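PDB 6KR5: cysteine synthase 3, which probably catalyses the final step of cysteine synthesis, joining O-acetylserine and sulfide with the help of pyridoxal-5'-phosphate. Local coordinates for residues 166-177 and 196-207. Residues are numbered along the deposited sequence; the frame is centred on the assembly and turned at random.
Sequences TAAHVYTANEIW and TVIGVGENLKKK. With PLP (pyridoxal-5'-phosphate), chain D.
With CG turned opposite its carbonyl carbon (chi1 -67°), the His-169 ring lies against the start of segment 196-207, and Trp-177, whose CG is anti to the backbone N (chi1 -173°), presents one face of its indole to Lys-207 CD. Both are CH-pi contacts: Thr-196 CA stands 3.8 Å from the imidazole centroid, and Lys-207 CD 3.7 Å from that of the five-membered indole ring. Helices 169-177 and 196-207 cross at -52°, their axes 8.1 Å apart at closest approach. Val-200 is a knob among His-169, Thr-172, Ala-173 and Ile-176, and Ala-173 CB meets Asn-203 CB at 3.5 Å. Thr-166 CG2 lies 3.5 Å from Gly-199 CA; Gly-199, having no side chain, allows Thr-166 O and His-169 CB close to its backbone.

His-169 ND1 and Thr-172 OG1 share a hydrogen bond of 2.8 Å, which, with Thr-196 CA over one face, restrains the ring's rotation. Thr-196 donates from both N and OG1 to PLP O3P, OG1 at 2.7 Å; Gly-192, Thr-193 and Ala-194 of the preceding turn also bind the cofactor, as in fold-type II PLP enzymes. His-169 thus packs on a phosphate-binding residue, where the positive end of the helix dipole would probably favour the anion.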
# COMPACT_ATOMS: atom_id res chain seq x y z
N THR B 166 19.46 9.68 -6.55
CA THR B 166 19.33 9.57 -8.00
C THR B 166 19.61 8.16 -8.50
O THR B 166 18.89 7.64 -9.36
CB THR B 166 20.30 10.58 -8.63
OG1 THR B 166 20.13 11.83 -7.96
CG2 THR B 166 20.04 10.75 -10.12
N ALA B 167 20.65 7.53 -7.97
CA ALA B 167 21.08 6.21 -8.44
C ALA B 167 20.05 5.12 -8.19
O ALA B 167 20.06 4.10 -8.89
CB ALA B 167 22.41 5.84 -7.79
N ALA B 168 19.16 5.29 -7.20
CA ALA B 168 18.10 4.31 -6.99
C ALA B 168 17.26 4.11 -8.24
O ALA B 168 16.67 3.03 -8.44
CB ALA B 168 17.20 4.73 -5.84
N HIS B 169 17.21 5.12 -9.09
CA HIS B 169 16.29 5.11 -10.21
C HIS B 169 16.88 4.46 -11.45
O HIS B 169 16.23 4.47 -12.51
CB HIS B 169 15.82 6.53 -10.46
CG HIS B 169 14.99 7.04 -9.34
ND1 HIS B 169 13.74 6.53 -9.06
CD2 HIS B 169 15.24 7.96 -8.38
CE1 HIS B 169 13.24 7.15 -8.01
NE2 HIS B 169 14.13 8.02 -7.57
N VAL B 170 18.08 3.88 -11.34
CA VAL B 170 18.50 2.93 -12.36
C VAL B 170 17.45 1.83 -12.48
O VAL B 170 17.08 1.42 -13.59
CB VAL B 170 19.89 2.36 -12.03
CG1 VAL B 170 20.28 1.28 -13.03
CG2 VAL B 170 20.92 3.47 -12.03
N TYR B 171 16.92 1.39 -11.35
CA TYR B 171 15.89 0.35 -11.36
C TYR B 171 14.57 0.89 -11.91
O TYR B 171 13.95 0.26 -12.77
CB TYR B 171 15.71 -0.21 -9.95
CG TYR B 171 16.88 -1.04 -9.46
CD1 TYR B 171 17.97 -0.44 -8.81
CD2 TYR B 171 16.89 -2.42 -9.63
CE1 TYR B 171 19.03 -1.20 -8.36
CE2 TYR B 171 17.95 -3.19 -9.19
CZ TYR B 171 19.02 -2.57 -8.55
OH TYR B 171 20.06 -3.35 -8.11
N THR B 172 14.13 2.06 -11.42
CA THR B 172 12.89 2.64 -11.93
C THR B 172 12.93 2.75 -13.45
O THR B 172 11.99 2.33 -14.14
CB THR B 172 12.67 4.02 -11.29
OG1 THR B 172 12.98 3.97 -9.89
CG2 THR B 172 11.23 4.49 -11.49
N ALA B 173 14.03 3.30 -13.98
CA ALA B 173 14.16 3.47 -15.42
C ALA B 173 14.18 2.13 -16.14
O ALA B 173 13.53 1.97 -17.17
CB ALA B 173 15.42 4.26 -15.74
N ASN B 174 14.94 1.16 -15.62
CA ASN B 174 15.00 -0.14 -16.27
C ASN B 174 13.62 -0.79 -16.31
O ASN B 174 13.25 -1.42 -17.32
CB ASN B 174 15.98 -1.07 -15.57
CG ASN B 174 16.12 -2.39 -16.30
OD1 ASN B 174 16.48 -2.41 -17.48
ND2 ASN B 174 15.82 -3.50 -15.62
N GLU B 175 12.86 -0.67 -15.22
CA GLU B 175 11.50 -1.20 -15.22
C GLU B 175 10.66 -0.56 -16.31
O GLU B 175 9.90 -1.25 -17.00
CB GLU B 175 10.86 -0.97 -13.85
CG GLU B 175 11.52 -1.78 -12.74
CD GLU B 175 11.24 -1.24 -11.36
OE1 GLU B 175 10.14 -0.67 -11.16
OE2 GLU B 175 12.10 -1.39 -10.47
N ILE B 176 10.75 0.76 -16.48
CA ILE B 176 10.00 1.42 -17.56
C ILE B 176 10.49 0.93 -18.91
O ILE B 176 9.69 0.65 -19.81
CB ILE B 176 10.12 2.95 -17.44
CG1 ILE B 176 9.43 3.43 -16.17
CG2 ILE B 176 9.51 3.61 -18.68
CD1 ILE B 176 9.85 4.82 -15.75
N TRP B 177 11.81 0.82 -19.08
CA TRP B 177 12.36 0.36 -20.34
C TRP B 177 11.85 -1.04 -20.68
O TRP B 177 11.38 -1.29 -21.80
CB TRP B 177 13.88 0.38 -20.28
CG TRP B 177 14.49 0.06 -21.61
CD1 TRP B 177 15.16 -1.08 -21.96
CD2 TRP B 177 14.46 0.89 -22.78
NE1 TRP B 177 15.56 -1.00 -23.28
CE2 TRP B 177 15.14 0.20 -23.80
CE3 TRP B 177 13.93 2.15 -23.05
CZ2 TRP B 177 15.31 0.73 -25.08
CZ3 TRP B 177 14.09 2.68 -24.32
CH2 TRP B 177 14.77 1.97 -25.32
N THR B 196 14.04 11.44 -8.97
CA THR B 196 13.30 10.67 -9.97
C THR B 196 13.47 11.26 -11.36
O THR B 196 13.83 10.54 -12.31
CB THR B 196 11.82 10.58 -9.62
OG1 THR B 196 11.66 9.93 -8.35
CG2 THR B 196 11.09 9.76 -10.66
N VAL B 197 13.21 12.56 -11.51
CA VAL B 197 13.21 13.13 -12.85
C VAL B 197 14.60 13.05 -13.46
O VAL B 197 14.76 12.70 -14.64
CB VAL B 197 12.64 14.57 -12.84
CG1 VAL B 197 13.58 15.57 -12.16
CG2 VAL B 197 12.31 15.03 -14.27
N ILE B 198 15.64 13.29 -12.66
CA ILE B 198 17.00 13.26 -13.18
C ILE B 198 17.47 11.82 -13.35
O ILE B 198 18.08 11.47 -14.37
CB ILE B 198 17.96 14.05 -12.27
CG1 ILE B 198 17.54 15.53 -12.19
CG2 ILE B 198 19.42 13.91 -12.76
CD1 ILE B 198 17.22 16.17 -13.54
N GLY B 199 17.21 10.96 -12.36
CA GLY B 199 17.65 9.58 -12.46
C GLY B 199 16.95 8.81 -13.57
O GLY B 199 17.59 8.12 -14.36
N VAL B 200 15.62 8.90 -13.61
CA VAL B 200 14.90 8.21 -14.68
C VAL B 200 15.22 8.86 -16.02
O VAL B 200 15.44 8.16 -17.02
CB VAL B 200 13.39 8.20 -14.41
CG1 VAL B 200 12.64 7.56 -15.59
CG2 VAL B 200 13.09 7.43 -13.14
N GLY B 201 15.26 10.19 -16.07
CA GLY B 201 15.53 10.87 -17.32
C GLY B 201 16.89 10.53 -17.88
O GLY B 201 17.03 10.20 -19.07
N GLU B 202 17.93 10.57 -17.04
CA GLU B 202 19.27 10.26 -17.52
C GLU B 202 19.36 8.82 -18.00
O GLU B 202 19.98 8.53 -19.03
CB GLU B 202 20.31 10.52 -16.43
CG GLU B 202 20.61 12.00 -16.21
CD GLU B 202 21.73 12.23 -15.21
OE1 GLU B 202 21.87 11.42 -14.26
OE2 GLU B 202 22.46 13.23 -15.36
N ASN B 203 18.75 7.89 -17.26
CA ASN B 203 18.92 6.48 -17.60
C ASN B 203 18.06 6.07 -18.79
O ASN B 203 18.47 5.19 -19.56
CB ASN B 203 18.61 5.60 -16.39
CG ASN B 203 19.76 5.56 -15.40
OD1 ASN B 203 20.82 5.02 -15.70
ND2 ASN B 203 19.55 6.14 -14.23
N LEU B 204 16.90 6.69 -18.98
CA LEU B 204 16.15 6.44 -20.20
C LEU B 204 16.85 7.04 -21.41
O LEU B 204 16.91 6.43 -22.48
CB LEU B 204 14.72 6.97 -20.09
CG LEU B 204 13.79 6.16 -19.18
CD1 LEU B 204 12.40 6.79 -19.14
CD2 LEU B 204 13.72 4.72 -19.64
N LYS B 205 17.42 8.25 -21.25
CA LYS B 205 18.03 8.90 -22.41
C LYS B 205 19.30 8.17 -22.85
O LYS B 205 19.66 8.24 -24.03
CB LYS B 205 18.33 10.37 -22.10
CG LYS B 205 17.17 11.30 -22.44
CD LYS B 205 17.42 12.73 -21.95
CE LYS B 205 16.36 13.66 -22.53
NZ LYS B 205 16.41 15.03 -21.96
N LYS B 206 19.91 7.41 -21.97
CA LYS B 206 21.10 6.63 -22.38
C LYS B 206 20.63 5.53 -23.34
O LYS B 206 21.37 5.20 -24.26
CB LYS B 206 21.75 5.95 -21.17
CG LYS B 206 22.98 6.65 -20.65
CD LYS B 206 23.80 5.80 -19.70
CE LYS B 206 23.47 6.12 -18.25
NZ LYS B 206 23.95 7.47 -17.86
N LYS B 207 19.44 5.01 -23.12
CA LYS B 207 18.93 3.94 -23.97
C LYS B 207 18.23 4.46 -25.21
O LYS B 207 18.23 3.78 -26.25
CB LYS B 207 17.98 3.04 -23.16
CG LYS B 207 18.73 2.09 -22.21
CD LYS B 207 17.85 1.48 -21.13
CE LYS B 207 18.67 0.59 -20.20
NZ LYS B 207 17.81 -0.17 -19.23
N1 PLP D . 5.67 13.02 -4.37
C2 PLP D . 5.88 12.37 -3.19
C2A PLP D . 4.68 11.96 -2.38
C3 PLP D . 7.17 12.10 -2.76
O3 PLP D . 7.35 11.46 -1.57
C4 PLP D . 8.25 12.49 -3.54
C4A PLP D . 9.65 12.31 -3.05
O4A PLP D . 9.86 11.82 -1.94
C5 PLP D . 8.03 13.15 -4.74
C6 PLP D . 6.74 13.41 -5.15
C5A PLP D . 9.16 13.64 -5.62
O4P PLP D . 10.08 12.66 -6.00
P PLP D . 11.61 13.12 -6.13
O1P PLP D . 11.65 14.37 -6.99
O2P PLP D . 12.10 13.43 -4.74
O3P PLP D . 12.34 11.99 -6.75